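Local structure of putative ATP-grasp superfamily protein (Archaeoglobus fulgidus, 3DF7) at residues Ala26-Ala31 / Arg248-Val254; Ile41-Val45 / Leu55-Met60; Met60-Glu64 / Leu87-Ala91; Gly197-Arg203 / Val276-Arg282; Val254-Arg258 / Glu300-Leu304. The protein is of unknown function but, as a putative member of the ATP-grasp superfamily, probably binds ATP and a metal ion. One frame throughout, in Å; residues are numbered along the deposited sequence.

In the fold
Interactions 2 and 3 lie in the N-terminal part of the chain, around the parallel sheet of strands 3-8, 40-42, 72-76 and 96-97. They share Met60, and their centres are about 12 Å apart. Interactions 4 and 5 sit on neighbouring strands 279-285 and 297-303 of the large antiparallel sheet, with centres about 7 Å apart. Interaction 1 joins the two regions. Its Phe28 packs on Leu55 and Val45 of interaction 2. Its loop 248-254 shares Val254 with interaction 5 and touches interaction 4. Along the chain, interaction 2 precedes interaction 3, and both fall between the two segments of interaction 1. The segments of interactions 4 and 5 alternate. Centres of interactions 3 and 4 are about 33 Å apart.

Interaction 1. Residues Ala26-Ala31 / Arg248-Val254; sequences AMFKSA and RLTTPVV
Ser30 and Val254 mark the closest backbone approach, with 5.4 Å between their CA atoms. Residues 26-31 are regular turns of helix 18-35. Residues 248-250 are loop, and 251-254 take helical backbone angles just ahead of helix 256-260. Met27, modelled as selenomethionine, buries more of itself than any other residue here. Its CG stands beside the backbone N (chi1 -77°), and a bend at chi3 lays the end of the chain against the loop backbone. Met27 SE rests 3.4 Å from Leu249 O and also touches Thr250 C. The CE methyl passes Thr251 OG1, and these two side chains cross at about a right angle. That hydroxyl is hydrogen-bonded to Glu23, on the same helix as Met27. The contact is buried and joins two parts of the fold: helix 18-35, which packs on strand 3-8 of the N-terminal parallel sheet, and the loop leaving strand 240-246 of the ATP-grasp antiparallel sheet. An acetate ion is bound about 4 Å from the Met27 side chain. Val254 meets the helix through CG1, which lies 3.5 Å from Ala26 O and 3.8 Å from Ala26 CB. Leu249 CD1 packs on Ala31 CB at 3.9 Å. At the polar edge two waters link Ser30 OG to the loop. One donates to Val253 O, the other to Val254 O, each at 2.9 Å.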
# COMPACT_ATOMS: atom_id res chain seq x y z
N ALA A 26 -5.61 0.48 -10.42
CA ALA A 26 -6.66 1.09 -9.60
C ALA A 26 -6.07 2.18 -8.71
O ALA A 26 -6.65 3.26 -8.56
CB ALA A 26 -7.33 0.02 -8.74
N MSE A 27 -4.91 1.90 -8.12
CA MSE A 27 -4.27 2.88 -7.27
C MSE A 27 -3.82 4.10 -8.07
O MSE A 27 -3.95 5.23 -7.61
CB MSE A 27 -3.07 2.28 -6.53
CG MSE A 27 -3.46 1.39 -5.35
SE MSE A 27 -1.93 0.81 -4.31
CE MSE A 27 -1.62 -0.87 -5.20
N PHE A 28 -3.27 3.87 -9.26
CA PHE A 28 -2.81 4.99 -10.08
C PHE A 28 -4.00 5.88 -10.46
O PHE A 28 -3.93 7.10 -10.37
CB PHE A 28 -2.13 4.50 -11.36
CG PHE A 28 -1.57 5.61 -12.21
CD1 PHE A 28 -0.33 6.17 -11.93
CD2 PHE A 28 -2.31 6.12 -13.28
CE1 PHE A 28 0.17 7.22 -12.70
CE2 PHE A 28 -1.81 7.17 -14.06
CZ PHE A 28 -0.57 7.72 -13.76
N LYS A 29 -5.09 5.25 -10.90
CA LYS A 29 -6.29 5.98 -11.29
C LYS A 29 -6.79 6.80 -10.10
O LYS A 29 -7.07 7.99 -10.22
CB LYS A 29 -7.38 5.00 -11.75
CG LYS A 29 -8.68 5.66 -12.20
CD LYS A 29 -9.76 4.61 -12.45
CE LYS A 29 -11.02 5.21 -13.07
NZ LYS A 29 -11.52 6.38 -12.30
N SER A 30 -6.86 6.14 -8.95
CA SER A 30 -7.33 6.80 -7.73
C SER A 30 -6.42 7.96 -7.33
O SER A 30 -6.90 9.02 -6.93
CB SER A 30 -7.42 5.78 -6.59
OG SER A 30 -7.79 6.41 -5.38
N ALA A 31 -5.11 7.75 -7.43
CA ALA A 31 -4.14 8.79 -7.09
C ALA A 31 -4.19 9.94 -8.10
O ALA A 31 -4.09 11.11 -7.73
CB ALA A 31 -2.72 8.20 -7.04
N ARG A 248 3.91 3.06 1.15
CA ARG A 248 3.41 3.46 -0.16
C ARG A 248 1.90 3.33 -0.12
O ARG A 248 1.34 2.74 0.81
CB ARG A 248 3.93 2.50 -1.23
CG ARG A 248 3.55 1.04 -0.94
CD ARG A 248 3.76 0.12 -2.14
NE ARG A 248 3.57 -1.29 -1.80
CZ ARG A 248 2.40 -1.90 -1.70
NH1 ARG A 248 1.27 -1.24 -1.92
NH2 ARG A 248 2.35 -3.19 -1.39
N LEU A 249 1.22 3.85 -1.14
CA LEU A 249 -0.22 3.72 -1.20
C LEU A 249 -0.57 2.24 -1.21
O LEU A 249 0.21 1.43 -1.72
CB LEU A 249 -0.76 4.35 -2.49
CG LEU A 249 -0.64 5.86 -2.66
CD1 LEU A 249 -1.43 6.29 -3.90
CD2 LEU A 249 -1.19 6.55 -1.43
N THR A 250 -1.71 1.88 -0.64
CA THR A 250 -2.17 0.50 -0.62
C THR A 250 -3.57 0.49 -1.24
O THR A 250 -4.26 1.51 -1.25
CB THR A 250 -2.19 -0.09 0.82
OG1 THR A 250 -3.01 0.71 1.66
CG2 THR A 250 -0.77 -0.15 1.39
N THR A 251 -3.97 -0.66 -1.77
CA THR A 251 -5.26 -0.80 -2.45
C THR A 251 -6.51 -0.21 -1.80
O THR A 251 -7.36 0.37 -2.49
CB THR A 251 -5.51 -2.29 -2.81
OG1 THR A 251 -4.36 -2.81 -3.48
CG2 THR A 251 -6.72 -2.42 -3.74
N PRO A 252 -6.65 -0.33 -0.46
CA PRO A 252 -7.84 0.23 0.20
C PRO A 252 -8.09 1.71 -0.11
O PRO A 252 -9.21 2.21 0.04
CB PRO A 252 -7.55 -0.02 1.68
CG PRO A 252 -6.77 -1.31 1.65
CD PRO A 252 -5.80 -1.06 0.50
N VAL A 253 -7.04 2.40 -0.55
CA VAL A 253 -7.15 3.82 -0.88
C VAL A 253 -8.15 4.09 -2.00
O VAL A 253 -8.77 5.15 -2.04
CB VAL A 253 -5.77 4.40 -1.29
CG1 VAL A 253 -5.40 3.95 -2.71
CG2 VAL A 253 -5.80 5.90 -1.20
N VAL A 254 -8.31 3.14 -2.92
CA VAL A 254 -9.22 3.34 -4.04
C VAL A 254 -10.67 3.54 -3.58
O VAL A 254 -11.46 4.15 -4.29
CB VAL A 254 -9.18 2.15 -5.04
CG1 VAL A 254 -7.74 1.92 -5.49
CG2 VAL A 254 -9.76 0.90 -4.41
O HOH W 1 -8.24 7.95 -2.70
O HOH W 2 -10.65 6.26 -6.06

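Interaction 2. Residues Ile41-Val45 / Leu55-Met60; sequences ITGFV and LPVDSM
Phe44 packs its ring against the backbone of residues 58-60, and Leu55 covers the chain from Ile41 to Gly43. This is the edge of the N-terminal parallel sheet, which resembles a Rossmann fold: strand 40-42 is its outermost strand, and 55-60 runs past the end of it. Phe44 CG sits between the backbone N and the carbonyl carbon (chi1 53°). That turn puts Phe44 CE1 and CZ each 3.6 Å from Met60 CA. Ser59 O stands over one ring face, offset toward the rim. Further back, Phe44 CB touches Asp58 CB at 3.5 Å. Leu55 sends CD2 to Gly43 O at 3.8 Å and CD1 to Val45 CG1. Pro56 CD closes on Gly43 O at 3.3 Å.

Beyond these packing contacts, Val45 and Val57 form a single beta bridge. Val45 N donates to Pro56 O at 3.1 Å. Asp58 N returns the bond to Val45 O at 3.2 Å. The Asp58 carboxylate lies at the polar edge, its plane 66° from the Phe44 ring. Its OD2 is hydrogen-bonded to Tyr66 OH. Asp58 OD1 accepts Ser59 N at 2.6 Å, met on the anti side and 27° out of the carboxylate plane.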
# COMPACT_ATOMS: atom_id res chain seq x y z
N ILE A 41 -0.48 17.23 -12.59
CA ILE A 41 0.18 15.94 -12.75
C ILE A 41 1.08 15.85 -13.98
O ILE A 41 0.70 16.25 -15.08
CB ILE A 41 -0.87 14.80 -12.85
CG1 ILE A 41 -1.82 14.86 -11.65
CG2 ILE A 41 -0.16 13.45 -12.88
CD1 ILE A 41 -1.13 14.80 -10.30
N THR A 42 2.28 15.33 -13.77
CA THR A 42 3.22 15.12 -14.85
C THR A 42 3.52 13.64 -14.81
O THR A 42 3.35 13.00 -13.76
CB THR A 42 4.54 15.90 -14.65
OG1 THR A 42 5.18 15.42 -13.46
CG2 THR A 42 4.26 17.39 -14.51
N GLY A 43 3.94 13.07 -15.93
CA GLY A 43 4.23 11.65 -15.95
C GLY A 43 3.84 11.01 -17.26
O GLY A 43 3.53 11.71 -18.23
N PHE A 44 3.83 9.68 -17.28
CA PHE A 44 3.52 8.93 -18.49
C PHE A 44 2.91 7.58 -18.13
O PHE A 44 2.96 7.15 -16.98
CB PHE A 44 4.82 8.70 -19.26
CG PHE A 44 5.91 8.08 -18.42
CD1 PHE A 44 5.97 6.71 -18.24
CD2 PHE A 44 6.81 8.89 -17.72
CE1 PHE A 44 6.91 6.14 -17.37
CE2 PHE A 44 7.75 8.33 -16.85
CZ PHE A 44 7.80 6.95 -16.68
N VAL A 45 2.34 6.92 -19.13
CA VAL A 45 1.75 5.61 -18.90
C VAL A 45 2.20 4.64 -19.99
O VAL A 45 2.72 5.06 -21.03
CB VAL A 45 0.20 5.67 -18.90
CG1 VAL A 45 -0.27 6.60 -17.80
CG2 VAL A 45 -0.32 6.13 -20.26
N LEU A 55 -2.33 11.68 -20.21
CA LEU A 55 -0.88 11.77 -20.06
C LEU A 55 -0.25 11.13 -21.29
O LEU A 55 -0.88 10.30 -21.96
CB LEU A 55 -0.42 11.03 -18.81
CG LEU A 55 -0.78 11.64 -17.45
CD1 LEU A 55 -0.47 10.65 -16.34
CD2 LEU A 55 0.01 12.93 -17.26
N PRO A 56 1.00 11.50 -21.61
CA PRO A 56 1.64 10.90 -22.78
C PRO A 56 2.09 9.48 -22.47
O PRO A 56 2.18 9.08 -21.31
CB PRO A 56 2.81 11.84 -23.04
CG PRO A 56 3.21 12.24 -21.65
CD PRO A 56 1.86 12.53 -21.00
N VAL A 57 2.37 8.72 -23.53
CA VAL A 57 2.85 7.36 -23.41
C VAL A 57 4.37 7.44 -23.45
O VAL A 57 4.93 8.16 -24.27
CB VAL A 57 2.36 6.49 -24.60
CG1 VAL A 57 3.00 5.11 -24.54
CG2 VAL A 57 0.85 6.36 -24.56
N ASP A 58 5.04 6.71 -22.56
CA ASP A 58 6.50 6.73 -22.55
C ASP A 58 7.02 5.54 -21.75
O ASP A 58 6.25 4.83 -21.10
CB ASP A 58 7.02 8.03 -21.92
CG ASP A 58 8.39 8.43 -22.43
OD1 ASP A 58 9.12 7.56 -22.96
OD2 ASP A 58 8.75 9.62 -22.31
N SER A 59 8.33 5.33 -21.82
CA SER A 59 8.99 4.24 -21.11
C SER A 59 9.55 4.74 -19.79
O SER A 59 10.02 5.88 -19.70
CB SER A 59 10.14 3.69 -21.95
OG SER A 59 11.04 2.93 -21.16
N MSE A 60 9.50 3.89 -18.77
CA MSE A 60 10.04 4.27 -17.47
C MSE A 60 11.53 4.58 -17.61
O MSE A 60 12.11 5.25 -16.76
CB MSE A 60 9.82 3.15 -16.46
CG MSE A 60 10.57 1.85 -16.77
SE MSE A 60 10.24 0.52 -15.40
CE MSE A 60 11.39 1.22 -14.01

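Interaction 3. Residues Met60-Glu64 / Leu87-Ala91; sequences MDSME and LTKKA
Met63 lays its selenium against Leu87, with Met63 SE 4.0 Å from Leu87 CD2. The two side chains cross at about a right angle. Met60 reaches the same methyl from its own place in the chain. Met60 CE lies 3.9 Å from Leu87 CD2, and this pair also crosses near a right angle. Both Met60 and Met63 are modelled as selenomethionine, and both chains bend at chi3. Leu87 CD2 therefore meets two selenomethionine side chains.

Next to this apolar patch is a charged one. Lys90 runs straight out from helix 83-92, with every torsion along the chain extended. Lys90 NZ donates to Glu64 OE2 at 2.7 Å in a salt bridge. The lysine meets OE2 on the anti side, 23° out of the carboxylate plane. Glu64 comes to this position by folding at chi2 (74°). The fold also brings Glu64 CG to 3.7 Å from Lys90 CE, so the chains touch through carbon as well as charge. Lys90 NZ lies 3.7 Å from Met63 CG, at the border of the apolar patch. Putting an alanine at Glu64 would probably leave the Lys90 ammonium without its carboxylate mate and let the long chain swing away from helix 63-67.

Met60, Met63 and Leu87 also reach strand 3-8, through Phe7, Phe5 and Phe7 respectively. Leu87 packs on Ile75 of strand 72-76 too. The two helices thus lie side by side over one face of the parallel sheet, with strand 72-76 between them in sequence. This is the alternating strand-helix pattern of Rossmann-like domains such as the pre-ATP-grasp domain.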
# COMPACT_ATOMS: atom_id res chain seq x y z
N MSE A 60 9.50 3.89 -18.77
CA MSE A 60 10.04 4.27 -17.47
C MSE A 60 11.53 4.58 -17.61
O MSE A 60 12.11 5.25 -16.76
CB MSE A 60 9.82 3.15 -16.46
CG MSE A 60 10.57 1.85 -16.77
SE MSE A 60 10.24 0.52 -15.40
CE MSE A 60 11.39 1.22 -14.01
N ASP A 61 12.15 4.10 -18.68
CA ASP A 61 13.56 4.36 -18.90
C ASP A 61 13.81 5.86 -19.09
O ASP A 61 14.95 6.32 -19.01
CB ASP A 61 14.07 3.59 -20.13
CG ASP A 61 14.17 2.10 -19.88
OD1 ASP A 61 14.64 1.38 -20.78
OD2 ASP A 61 13.77 1.66 -18.79
N SER A 62 12.75 6.61 -19.35
CA SER A 62 12.87 8.06 -19.55
C SER A 62 12.32 8.88 -18.38
O SER A 62 12.13 10.09 -18.51
CB SER A 62 12.15 8.48 -20.83
OG SER A 62 12.74 7.89 -21.98
N MSE A 63 12.07 8.23 -17.25
CA MSE A 63 11.51 8.94 -16.10
C MSE A 63 12.35 10.12 -15.57
O MSE A 63 11.80 11.06 -14.99
CB MSE A 63 11.18 7.97 -14.96
CG MSE A 63 12.30 7.08 -14.51
SE MSE A 63 11.65 5.83 -13.16
CE MSE A 63 11.31 7.10 -11.82
N GLU A 64 13.65 10.08 -15.80
CA GLU A 64 14.53 11.16 -15.34
C GLU A 64 14.05 12.49 -15.92
O GLU A 64 13.96 13.49 -15.21
CB GLU A 64 15.97 10.91 -15.81
CG GLU A 64 16.48 9.49 -15.62
CD GLU A 64 15.88 8.52 -16.63
OE1 GLU A 64 15.99 8.78 -17.85
OE2 GLU A 64 15.30 7.49 -16.20
N LEU A 87 13.54 2.85 -7.00
CA LEU A 87 12.83 3.90 -7.72
C LEU A 87 12.75 5.17 -6.88
O LEU A 87 12.98 6.27 -7.38
CB LEU A 87 11.42 3.42 -8.09
CG LEU A 87 11.35 2.31 -9.14
CD1 LEU A 87 9.92 1.81 -9.26
CD2 LEU A 87 11.85 2.83 -10.48
N THR A 88 12.45 5.01 -5.60
CA THR A 88 12.34 6.15 -4.70
C THR A 88 13.70 6.83 -4.50
O THR A 88 13.80 8.06 -4.55
CB THR A 88 11.78 5.74 -3.33
OG1 THR A 88 10.51 5.10 -3.51
CG2 THR A 88 11.60 6.97 -2.45
N LYS A 89 14.73 6.02 -4.28
CA LYS A 89 16.08 6.55 -4.07
C LYS A 89 16.51 7.39 -5.27
O LYS A 89 17.17 8.42 -5.12
CB LYS A 89 17.06 5.40 -3.85
CG LYS A 89 18.46 5.83 -3.44
CD LYS A 89 19.34 4.62 -3.21
CE LYS A 89 20.76 5.03 -2.83
NZ LYS A 89 21.63 3.84 -2.67
N LYS A 90 16.13 6.94 -6.46
CA LYS A 90 16.46 7.64 -7.70
C LYS A 90 15.72 8.97 -7.76
O LYS A 90 16.30 10.00 -8.09
CB LYS A 90 16.09 6.77 -8.90
CG LYS A 90 16.27 7.45 -10.26
CD LYS A 90 15.92 6.50 -11.40
CE LYS A 90 16.07 7.19 -12.75
NZ LYS A 90 15.85 6.24 -13.88
N ALA A 91 14.43 8.93 -7.44
CA ALA A 91 13.60 10.14 -7.47
C ALA A 91 14.02 11.19 -6.44
O ALA A 91 13.98 12.39 -6.72
CB ALA A 91 12.14 9.76 -7.27

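Interaction 4. Residues Gly197-Arg203 / Val276-Arg282; sequences GAVVPAR and VRRQMVR
Arg278 reaches over to the loop that follows strand 194-200 and is gripped there by two carbonyl groups. The two segments include neighbouring antiparallel strands, 194-200 and 279-285, of the large sheet in the ATP-grasp fold. Arg278 starts with CG anti to the backbone N (chi1 -178°) and bends at chi3. Arg278 NE then donates to Pro201 O at 2.8 Å, nearly straight at 167°, and that oxygen lies in the guanidinium plane. Arg278 NH2 gives a longer bond of 3.2 Å to Ala202 O and comes from above that carbonyl plane. Arg203 crosses Arg278 at about a right angle, with Arg203 CG 3.4 Å from Arg278 NE over one guanidinium face. Val199 CG1 packs beside the stem, 3.6 Å from Arg278 CD. Arg278 NH1 has a separate partner, Asp305, in a salt bridge. A leucine in place of Arg278 would probably leave the carbonyls of Pro201 and Ala202 without these donors and Asp305 without its charged mate.

A cis peptide bond precedes Pro201, at the turn out of the strand. Val199 and Met280 cross obliquely on the same face of the sheet. Ala198 pairs with Val281 and Val200 with Gln279 through two backbone bonds each; the Gln279 N to Val200 O bond is 2.7 Å. Gly197 and Arg282 form a non-hydrogen-bonded pair, and Gly197 CA comes within 3.0 Å of Val281 O, where a CB would clash.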
# COMPACT_ATOMS: atom_id res chain seq x y z
N GLY A 197 -9.85 -9.03 -1.07
CA GLY A 197 -10.66 -7.83 -0.98
C GLY A 197 -10.48 -7.10 0.33
O GLY A 197 -9.76 -7.56 1.21
N ALA A 198 -11.12 -5.94 0.44
CA ALA A 198 -11.05 -5.13 1.65
C ALA A 198 -12.42 -4.50 1.88
O ALA A 198 -13.21 -4.34 0.95
CB ALA A 198 -9.98 -4.05 1.51
N VAL A 199 -12.69 -4.16 3.13
CA VAL A 199 -13.94 -3.52 3.51
C VAL A 199 -13.53 -2.22 4.19
O VAL A 199 -12.77 -2.23 5.16
CB VAL A 199 -14.75 -4.40 4.48
CG1 VAL A 199 -16.05 -3.70 4.87
CG2 VAL A 199 -15.06 -5.75 3.83
N VAL A 200 -14.00 -1.10 3.65
CA VAL A 200 -13.66 0.23 4.15
C VAL A 200 -14.92 1.02 4.53
O VAL A 200 -15.74 1.32 3.66
CB VAL A 200 -12.89 1.03 3.07
CG1 VAL A 200 -12.46 2.38 3.61
CG2 VAL A 200 -11.69 0.23 2.57
N PRO A 201 -15.10 1.36 5.82
CA PRO A 201 -14.20 1.05 6.94
C PRO A 201 -14.42 -0.36 7.47
O PRO A 201 -15.41 -1.01 7.15
CB PRO A 201 -14.56 2.12 7.97
CG PRO A 201 -16.04 2.24 7.77
CD PRO A 201 -16.17 2.27 6.25
N ALA A 202 -13.49 -0.83 8.30
CA ALA A 202 -13.57 -2.17 8.86
C ALA A 202 -14.82 -2.38 9.71
O ALA A 202 -15.30 -1.46 10.37
CB ALA A 202 -12.32 -2.46 9.69
N ARG A 203 -15.33 -3.61 9.68
CA ARG A 203 -16.50 -3.97 10.46
C ARG A 203 -15.98 -4.49 11.79
O ARG A 203 -15.97 -5.70 12.04
CB ARG A 203 -17.31 -5.04 9.72
CG ARG A 203 -17.85 -4.55 8.37
CD ARG A 203 -18.42 -5.67 7.51
NE ARG A 203 -17.38 -6.61 7.10
CZ ARG A 203 -17.59 -7.65 6.29
NH1 ARG A 203 -18.81 -7.89 5.82
NH2 ARG A 203 -16.58 -8.45 5.96
N VAL A 276 -19.72 8.64 5.65
CA VAL A 276 -19.24 7.29 5.83
C VAL A 276 -20.23 6.36 5.16
O VAL A 276 -21.38 6.25 5.58
CB VAL A 276 -19.10 6.92 7.32
CG1 VAL A 276 -18.61 5.48 7.46
CG2 VAL A 276 -18.13 7.87 8.00
N ARG A 277 -19.78 5.72 4.08
CA ARG A 277 -20.60 4.80 3.30
C ARG A 277 -19.70 3.59 3.06
O ARG A 277 -18.91 3.57 2.12
CB ARG A 277 -20.98 5.45 1.98
CG ARG A 277 -21.97 4.68 1.11
CD ARG A 277 -22.12 5.40 -0.23
NE ARG A 277 -22.38 6.82 -0.02
CZ ARG A 277 -22.04 7.78 -0.87
NH1 ARG A 277 -21.42 7.47 -2.01
NH2 ARG A 277 -22.31 9.05 -0.59
N ARG A 278 -19.83 2.58 3.92
CA ARG A 278 -19.00 1.38 3.82
C ARG A 278 -18.94 0.76 2.42
O ARG A 278 -19.97 0.48 1.80
CB ARG A 278 -19.44 0.34 4.84
CG ARG A 278 -18.59 -0.92 4.84
CD ARG A 278 -18.89 -1.82 6.04
NE ARG A 278 -18.23 -1.35 7.25
CZ ARG A 278 -18.87 -0.91 8.33
NH1 ARG A 278 -20.19 -0.86 8.36
NH2 ARG A 278 -18.18 -0.52 9.39
N GLN A 279 -17.72 0.54 1.96
CA GLN A 279 -17.48 -0.03 0.64
C GLN A 279 -16.75 -1.36 0.72
O GLN A 279 -16.03 -1.63 1.69
CB GLN A 279 -16.60 0.91 -0.18
CG GLN A 279 -17.18 2.30 -0.38
CD GLN A 279 -18.43 2.26 -1.20
OE1 GLN A 279 -19.49 2.71 -0.77
NE2 GLN A 279 -18.32 1.71 -2.40
N MSE A 280 -16.94 -2.20 -0.29
CA MSE A 280 -16.20 -3.45 -0.37
C MSE A 280 -15.39 -3.38 -1.65
O MSE A 280 -15.94 -3.16 -2.73
CB MSE A 280 -17.11 -4.69 -0.44
CG MSE A 280 -16.30 -5.97 -0.71
SE MSE A 280 -17.29 -7.63 -0.71
CE MSE A 280 -17.19 -8.04 1.18
N VAL A 281 -14.08 -3.54 -1.53
CA VAL A 281 -13.21 -3.54 -2.70
C VAL A 281 -12.90 -5.01 -2.92
O VAL A 281 -12.58 -5.73 -1.97
CB VAL A 281 -11.88 -2.77 -2.43
CG1 VAL A 281 -10.98 -2.84 -3.67
CG2 VAL A 281 -12.16 -1.32 -2.08
N ARG A 282 -13.03 -5.50 -4.15
CA ARG A 282 -12.72 -6.90 -4.38
C ARG A 282 -12.15 -7.16 -5.75
O ARG A 282 -12.52 -6.51 -6.74
CB ARG A 282 -13.95 -7.78 -4.15
CG ARG A 282 -15.04 -7.63 -5.19
CD ARG A 282 -16.29 -8.44 -4.82
NE ARG A 282 -17.35 -8.25 -5.80
CZ ARG A 282 -18.62 -8.61 -5.64
NH1 ARG A 282 -19.02 -9.20 -4.52
NH2 ARG A 282 -19.49 -8.36 -6.61

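Interaction 5. Residues Val254-Arg258 / Glu300-Leu304; sequences VAFSR and EIIDL
Val254 opens the contact with its CG2, which lies 3.7 Å from Ile301 CD1. Ile301 CD1 also rests 3.4 Å from Val254 O. Ala255 follows and places CB 4.2 Å from Ile301 CG2. Further on, Arg258 of helix 256-260 points back to the strand. Ile301 serves both ends of the segment. Its CG1 stands beside the backbone N (chi1 -53°), which sends CD1 toward Val254 and leaves CG2 for Ala255 and Arg258. Arg258 CD lies 3.7 Å from Ile301 CG2. The arginine chain bends at chi3, and its guanidinium passes over Ile301 O with one face, at an angle too poor for a hydrogen bond. Arg258 NH2 continues to Asp303 OD1 in a salt bridge of 3.2 Å. The guanidinium and carboxylate planes are 19° apart. Arg258 NH2 also bonds weakly to two waters. One accepts from Asp303 N, and the other donates to Asp303 OD2.

The contact thus packs residues 254-258, which lead into helix 256-260, on strand 297-303 of the large sheet. Its inner end is apolar. Its outer end is polar: a single NH2 meets the carboxylate directly, and water makes up the remaining links, consistent with a hydrated ion pair.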
# COMPACT_ATOMS: atom_id res chain seq x y z
N VAL A 254 -8.31 3.14 -2.92
CA VAL A 254 -9.22 3.34 -4.04
C VAL A 254 -10.67 3.54 -3.58
O VAL A 254 -11.46 4.15 -4.29
CB VAL A 254 -9.18 2.15 -5.04
CG1 VAL A 254 -7.74 1.92 -5.49
CG2 VAL A 254 -9.76 0.90 -4.41
N ALA A 255 -11.00 3.04 -2.40
CA ALA A 255 -12.37 3.18 -1.89
C ALA A 255 -12.65 4.48 -1.14
O ALA A 255 -13.81 4.78 -0.84
CB ALA A 255 -12.69 1.99 -0.98
N PHE A 256 -11.62 5.27 -0.86
CA PHE A 256 -11.81 6.50 -0.09
C PHE A 256 -12.86 7.49 -0.62
O PHE A 256 -13.68 7.98 0.16
CB PHE A 256 -10.46 7.20 0.11
CG PHE A 256 -9.53 6.48 1.07
CD1 PHE A 256 -9.85 5.22 1.57
CD2 PHE A 256 -8.33 7.06 1.46
CE1 PHE A 256 -8.99 4.56 2.46
CE2 PHE A 256 -7.46 6.41 2.34
CZ PHE A 256 -7.79 5.16 2.84
N SER A 257 -12.84 7.79 -1.92
CA SER A 257 -13.82 8.74 -2.46
C SER A 257 -15.26 8.32 -2.19
O SER A 257 -16.07 9.12 -1.73
CB SER A 257 -13.62 8.93 -3.96
OG SER A 257 -12.45 9.69 -4.21
N ARG A 258 -15.58 7.06 -2.50
CA ARG A 258 -16.93 6.56 -2.28
C ARG A 258 -17.23 6.39 -0.79
O ARG A 258 -18.29 6.81 -0.32
CB ARG A 258 -17.13 5.23 -3.01
CG ARG A 258 -17.31 5.38 -4.52
CD ARG A 258 -17.19 4.04 -5.24
NE ARG A 258 -18.20 3.08 -4.80
CZ ARG A 258 -19.34 2.84 -5.43
NH1 ARG A 258 -19.64 3.48 -6.56
NH2 ARG A 258 -20.20 1.95 -4.94
N GLU A 300 -13.42 -4.22 -8.25
CA GLU A 300 -14.68 -3.54 -8.01
C GLU A 300 -14.67 -2.81 -6.68
O GLU A 300 -13.88 -3.14 -5.79
CB GLU A 300 -15.84 -4.54 -7.97
CG GLU A 300 -15.89 -5.56 -9.09
CD GLU A 300 -16.80 -6.73 -8.76
OE1 GLU A 300 -18.02 -6.51 -8.59
OE2 GLU A 300 -16.29 -7.86 -8.63
N ILE A 301 -15.55 -1.82 -6.57
CA ILE A 301 -15.75 -1.05 -5.36
C ILE A 301 -17.27 -0.94 -5.27
O ILE A 301 -17.90 -0.27 -6.09
CB ILE A 301 -15.15 0.36 -5.45
CG1 ILE A 301 -13.68 0.28 -5.86
CG2 ILE A 301 -15.27 1.05 -4.10
CD1 ILE A 301 -13.01 1.63 -6.01
N ILE A 302 -17.87 -1.62 -4.30
CA ILE A 302 -19.32 -1.62 -4.16
C ILE A 302 -19.81 -1.25 -2.77
O ILE A 302 -19.12 -1.50 -1.78
CB ILE A 302 -19.90 -3.01 -4.49
CG1 ILE A 302 -19.42 -4.02 -3.44
CG2 ILE A 302 -19.45 -3.46 -5.87
CD1 ILE A 302 -19.89 -5.44 -3.68
N ASP A 303 -21.00 -0.66 -2.68
CA ASP A 303 -21.55 -0.30 -1.38
C ASP A 303 -21.82 -1.59 -0.62
O ASP A 303 -22.32 -2.56 -1.20
CB ASP A 303 -22.87 0.47 -1.50
CG ASP A 303 -22.73 1.77 -2.27
OD1 ASP A 303 -21.71 2.47 -2.12
OD2 ASP A 303 -23.68 2.09 -3.01
N LEU A 304 -21.50 -1.59 0.67
CA LEU A 304 -21.71 -2.74 1.54
C LEU A 304 -22.67 -2.30 2.65
O LEU A 304 -22.51 -1.23 3.22
CB LEU A 304 -20.38 -3.22 2.13
CG LEU A 304 -20.35 -4.60 2.78
CD1 LEU A 304 -20.70 -5.67 1.74
CD2 LEU A 304 -18.95 -4.86 3.34
O HOH W 3 -22.49 -0.23 -5.26
O HOH W 4 -23.47 2.38 -5.57